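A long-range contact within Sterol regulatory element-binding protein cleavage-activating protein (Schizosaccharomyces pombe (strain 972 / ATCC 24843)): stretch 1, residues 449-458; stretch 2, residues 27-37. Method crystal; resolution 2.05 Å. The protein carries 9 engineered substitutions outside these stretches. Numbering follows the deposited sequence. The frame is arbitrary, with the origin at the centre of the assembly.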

# COMPACT_ATOMS: atom_id res chain seq x y z
N VAL A 449 2.91 0.63 11.27
CA VAL A 449 1.62 0.69 10.69
C VAL A 449 0.83 1.85 11.28
O VAL A 449 1.09 2.30 12.40
CB VAL A 449 1.08 -0.71 10.99
CG1 VAL A 449 0.09 -0.89 12.12
CG2 VAL A 449 1.33 -1.70 9.91
N ALA A 450 -0.10 2.35 10.50
CA ALA A 450 -1.12 3.29 10.96
C ALA A 450 -2.49 2.60 10.98
O ALA A 450 -2.90 1.96 9.98
CB ALA A 450 -1.18 4.52 10.04
N ILE A 451 -3.19 2.75 12.11
CA ILE A 451 -4.51 2.17 12.32
C ILE A 451 -5.45 3.34 12.69
O ILE A 451 -5.24 4.01 13.68
CB ILE A 451 -4.53 1.13 13.45
CG1 ILE A 451 -3.66 -0.05 13.04
CG2 ILE A 451 -5.96 0.61 13.66
CD1 ILE A 451 -3.53 -1.13 14.09
N VAL A 452 -6.51 3.53 11.91
CA VAL A 452 -7.50 4.57 12.21
C VAL A 452 -8.37 4.14 13.39
O VAL A 452 -8.85 2.99 13.47
CB VAL A 452 -8.38 4.87 10.98
CG1 VAL A 452 -9.59 5.75 11.31
CG2 VAL A 452 -7.55 5.59 9.91
N LEU A 453 -8.59 5.07 14.29
CA LEU A 453 -9.48 4.87 15.46
C LEU A 453 -10.49 5.99 15.43
O LEU A 453 -10.26 7.06 16.02
CB LEU A 453 -8.63 4.98 16.72
CG LEU A 453 -8.02 3.71 17.29
CD1 LEU A 453 -7.96 2.49 16.41
CD2 LEU A 453 -6.67 3.98 17.97
N GLY A 454 -11.56 5.82 14.65
CA GLY A 454 -12.48 6.96 14.47
C GLY A 454 -11.93 8.18 13.78
O GLY A 454 -11.64 8.16 12.58
N ASN A 455 -11.75 9.27 14.51
CA ASN A 455 -11.17 10.45 13.93
C ASN A 455 -9.72 10.64 14.30
O ASN A 455 -9.17 11.67 14.01
CB ASN A 455 -11.98 11.68 14.28
CG ASN A 455 -12.19 11.83 15.74
OD1 ASN A 455 -12.44 10.85 16.43
ND2 ASN A 455 -12.01 13.04 16.24
N TYR A 456 -9.10 9.63 14.90
CA TYR A 456 -7.69 9.67 15.25
C TYR A 456 -6.96 8.62 14.45
O TYR A 456 -7.58 7.71 13.93
CB TYR A 456 -7.52 9.32 16.72
CG TYR A 456 -8.22 10.34 17.63
CD1 TYR A 456 -9.56 10.17 18.00
CD2 TYR A 456 -7.54 11.47 18.11
CE1 TYR A 456 -10.22 11.10 18.81
CE2 TYR A 456 -8.19 12.40 18.98
CZ TYR A 456 -9.55 12.21 19.30
OH TYR A 456 -10.30 13.06 20.13
N VAL A 457 -5.64 8.72 14.42
CA VAL A 457 -4.80 7.64 13.99
C VAL A 457 -3.73 7.23 15.01
O VAL A 457 -3.09 8.09 15.60
CB VAL A 457 -4.31 7.74 12.49
CG1 VAL A 457 -4.70 9.02 11.75
CG2 VAL A 457 -2.94 7.19 12.24
N ALA A 458 -3.58 5.92 15.16
CA ALA A 458 -2.56 5.34 15.99
C ALA A 458 -1.52 4.76 15.09
O ALA A 458 -1.87 4.04 14.16
CB ALA A 458 -3.10 4.18 16.83
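Stretch 2, residues 27-37: VHHQLDILKIA

Residues 27-37 lie against the hairpin formed by residues 449-458, held by three direct hydrogen bonds that all engage the turn of that hairpin. The donor Ile33 N meets Gly454 O at 2.8 Å with a nearly straight N-H...O angle of 175°. Equally short is the bond from Asn455 ND2 to His29 O, 2.8 Å and 167°, in which a side-chain amide takes up a backbone carbonyl. The third, from His29 N to Asn455 O, is longer at 3.3 Å but well aligned at 174°. His29 thus offers both its backbone N and its backbone O to Asn455, while the His29 O also accepts a bond from His28 ND1 within its own stretch, at 3.2 Å.

Two waters extend this network. Water 1 accepts from Val457 N and lies within hydrogen-bonding distance of Val27 O, its oxygen 2.8 Å from each atom, so it links the start of stretch 2 to the second hairpin strand. The oxygen of water 2 lies 2.7 Å from Ile33 O and 3.0 Å from Gly454 O, bridging the two carbonyls; Gly454 O therefore faces both a water and the amide of Ile33. The same carbonyl oxygen receives a CA-H...O contact, with Asp32 CA 3.4 Å from Gly454 O.

The turn itself is type II', running from Leu453 to Tyr456 and closed by Leu453 N to Tyr456 O at 2.8 Å and Tyr456 N to Leu453 O at 3.0 Å. Gly454 has phi/psi of 64/-110°, and its positive phi favours glycine. Asp32 comes close beside it, with OD1 3.4 Å from Gly454 C. Next in the turn, Asn455 has the largest covered area of either stretch, 96 Å²; its chi1 is p, and its CB lies 3.2 Å from Leu31 O. The nearest CA atoms across the contact are those of Asn455 and Asp32, 4.1 Å apart.

Stretch 2 approaches through a mostly extended segment, broken at Gln30 (phi/psi -87/-26°), then becomes a strand at 33-37. This strand runs nearly antiparallel to strand 449-453, at 167° between their N-to-C directions, but the axes come no closer than 8.3 Å, a spacing filled by side chains. Ile33 and Ile36 point toward stretch 1, as do Ala450, Val452 and Val457 toward stretch 2. Val452 touches both isoleucines: its CG1 is 3.7 Å from Ile33 CB, and its CG2 is 3.8 Å from Ile36 CG2. Ile33, with chi1 m and chi2 t, reaches on to the second hairpin strand, where its CD1 lies 3.7 Å from Val457 CG1. Farther along, Ile36 CD1 rests 4.2 Å from Ala450 O. Leu34 and Lys35 point away and make no contact with stretch 1.

At the other end, Tyr456 points away at its CB, yet its ring comes back to His28. Tyr456 CE2 lies over one face of the imidazole, 3.5 Å from His28 CD2, and the rings meet obliquely, centroids 4.7 Å apart and planes at 44°. In all, the two stretches bury 548 Å².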

# COMPACT_ATOMS: atom_id res chain seq x y z
N VAL A 27 -2.36 15.06 15.56
CA VAL A 27 -3.43 15.81 14.90
C VAL A 27 -4.62 14.91 14.62
O VAL A 27 -4.46 13.70 14.52
CB VAL A 27 -2.89 16.52 13.63
CG1 VAL A 27 -4.01 17.18 12.81
CG2 VAL A 27 -1.93 17.60 14.06
N HIS A 28 -5.83 15.49 14.56
CA HIS A 28 -7.01 14.70 14.21
C HIS A 28 -8.09 15.49 13.48
O HIS A 28 -8.00 16.66 13.32
CB HIS A 28 -7.59 14.04 15.46
CG HIS A 28 -8.03 15.01 16.49
ND1 HIS A 28 -9.26 15.63 16.45
CD2 HIS A 28 -7.39 15.48 17.59
CE1 HIS A 28 -9.37 16.45 17.48
NE2 HIS A 28 -8.25 16.37 18.19
N HIS A 29 -9.11 14.78 13.03
CA HIS A 29 -10.18 15.33 12.22
C HIS A 29 -11.39 15.50 13.15
O HIS A 29 -11.42 14.92 14.23
CB HIS A 29 -10.57 14.34 11.15
CG HIS A 29 -9.54 14.15 10.10
ND1 HIS A 29 -9.66 14.68 8.84
CD2 HIS A 29 -8.36 13.46 10.10
CE1 HIS A 29 -8.62 14.34 8.10
NE2 HIS A 29 -7.83 13.57 8.84
N GLN A 30 -12.38 16.26 12.69
CA GLN A 30 -13.59 16.47 13.50
C GLN A 30 -14.60 15.41 13.28
O GLN A 30 -15.39 15.19 14.16
CB GLN A 30 -14.23 17.84 13.23
CG GLN A 30 -14.11 18.79 14.42
CD GLN A 30 -12.67 19.10 14.74
OE1 GLN A 30 -11.93 19.56 13.88
NE2 GLN A 30 -12.27 18.88 15.98
N LEU A 31 -14.59 14.77 12.10
CA LEU A 31 -15.39 13.56 11.85
C LEU A 31 -14.50 12.30 11.60
O LEU A 31 -13.31 12.41 11.47
CB LEU A 31 -16.28 13.81 10.63
CG LEU A 31 -17.64 14.51 10.80
CD1 LEU A 31 -18.81 13.55 10.74
CD2 LEU A 31 -17.72 15.29 12.09
N ASP A 32 -15.10 11.12 11.51
CA ASP A 32 -14.33 9.90 11.33
C ASP A 32 -13.47 9.95 10.07
O ASP A 32 -13.87 10.57 9.03
CB ASP A 32 -15.24 8.68 11.25
CG ASP A 32 -15.67 8.16 12.65
OD1 ASP A 32 -15.26 8.74 13.70
OD2 ASP A 32 -16.40 7.13 12.68
N ILE A 33 -12.31 9.32 10.16
CA ILE A 33 -11.47 9.19 8.99
C ILE A 33 -12.04 8.15 8.04
O ILE A 33 -12.32 7.00 8.41
CB ILE A 33 -10.01 8.92 9.38
CG1 ILE A 33 -9.43 10.15 10.09
CG2 ILE A 33 -9.21 8.61 8.14
CD1 ILE A 33 -8.15 9.94 10.86
N LEU A 34 -12.12 8.54 6.79
CA LEU A 34 -12.56 7.67 5.70
C LEU A 34 -11.40 6.97 5.01
O LEU A 34 -11.49 5.82 4.63
CB LEU A 34 -13.19 8.54 4.63
CG LEU A 34 -13.71 7.81 3.40
CD1 LEU A 34 -14.72 6.75 3.85
CD2 LEU A 34 -14.36 8.78 2.39
N LYS A 35 -10.33 7.71 4.76
CA LYS A 35 -9.30 7.20 3.85
C LYS A 35 -7.93 7.67 4.31
O LYS A 35 -7.77 8.81 4.64
CB LYS A 35 -9.55 7.75 2.44
CG LYS A 35 -9.27 6.78 1.32
CD LYS A 35 -7.94 7.03 0.68
CE LYS A 35 -7.68 5.96 -0.37
NZ LYS A 35 -6.61 6.41 -1.29
N ILE A 36 -6.93 6.77 4.23
CA ILE A 36 -5.56 7.15 4.52
C ILE A 36 -4.62 6.72 3.38
O ILE A 36 -4.93 5.79 2.61
CB ILE A 36 -5.09 6.57 5.84
CG1 ILE A 36 -5.25 5.02 5.87
CG2 ILE A 36 -5.83 7.24 7.01
CD1 ILE A 36 -4.58 4.40 7.05
N ALA A 37 -3.48 7.40 3.25
CA ALA A 37 -2.54 7.08 2.21
C ALA A 37 -1.13 7.46 2.63
O ALA A 37 -0.94 8.25 3.52
CB ALA A 37 -2.93 7.83 0.91
O HOH W 1 -4.78 11.12 15.57
O HOH W 2 -12.82 6.03 10.89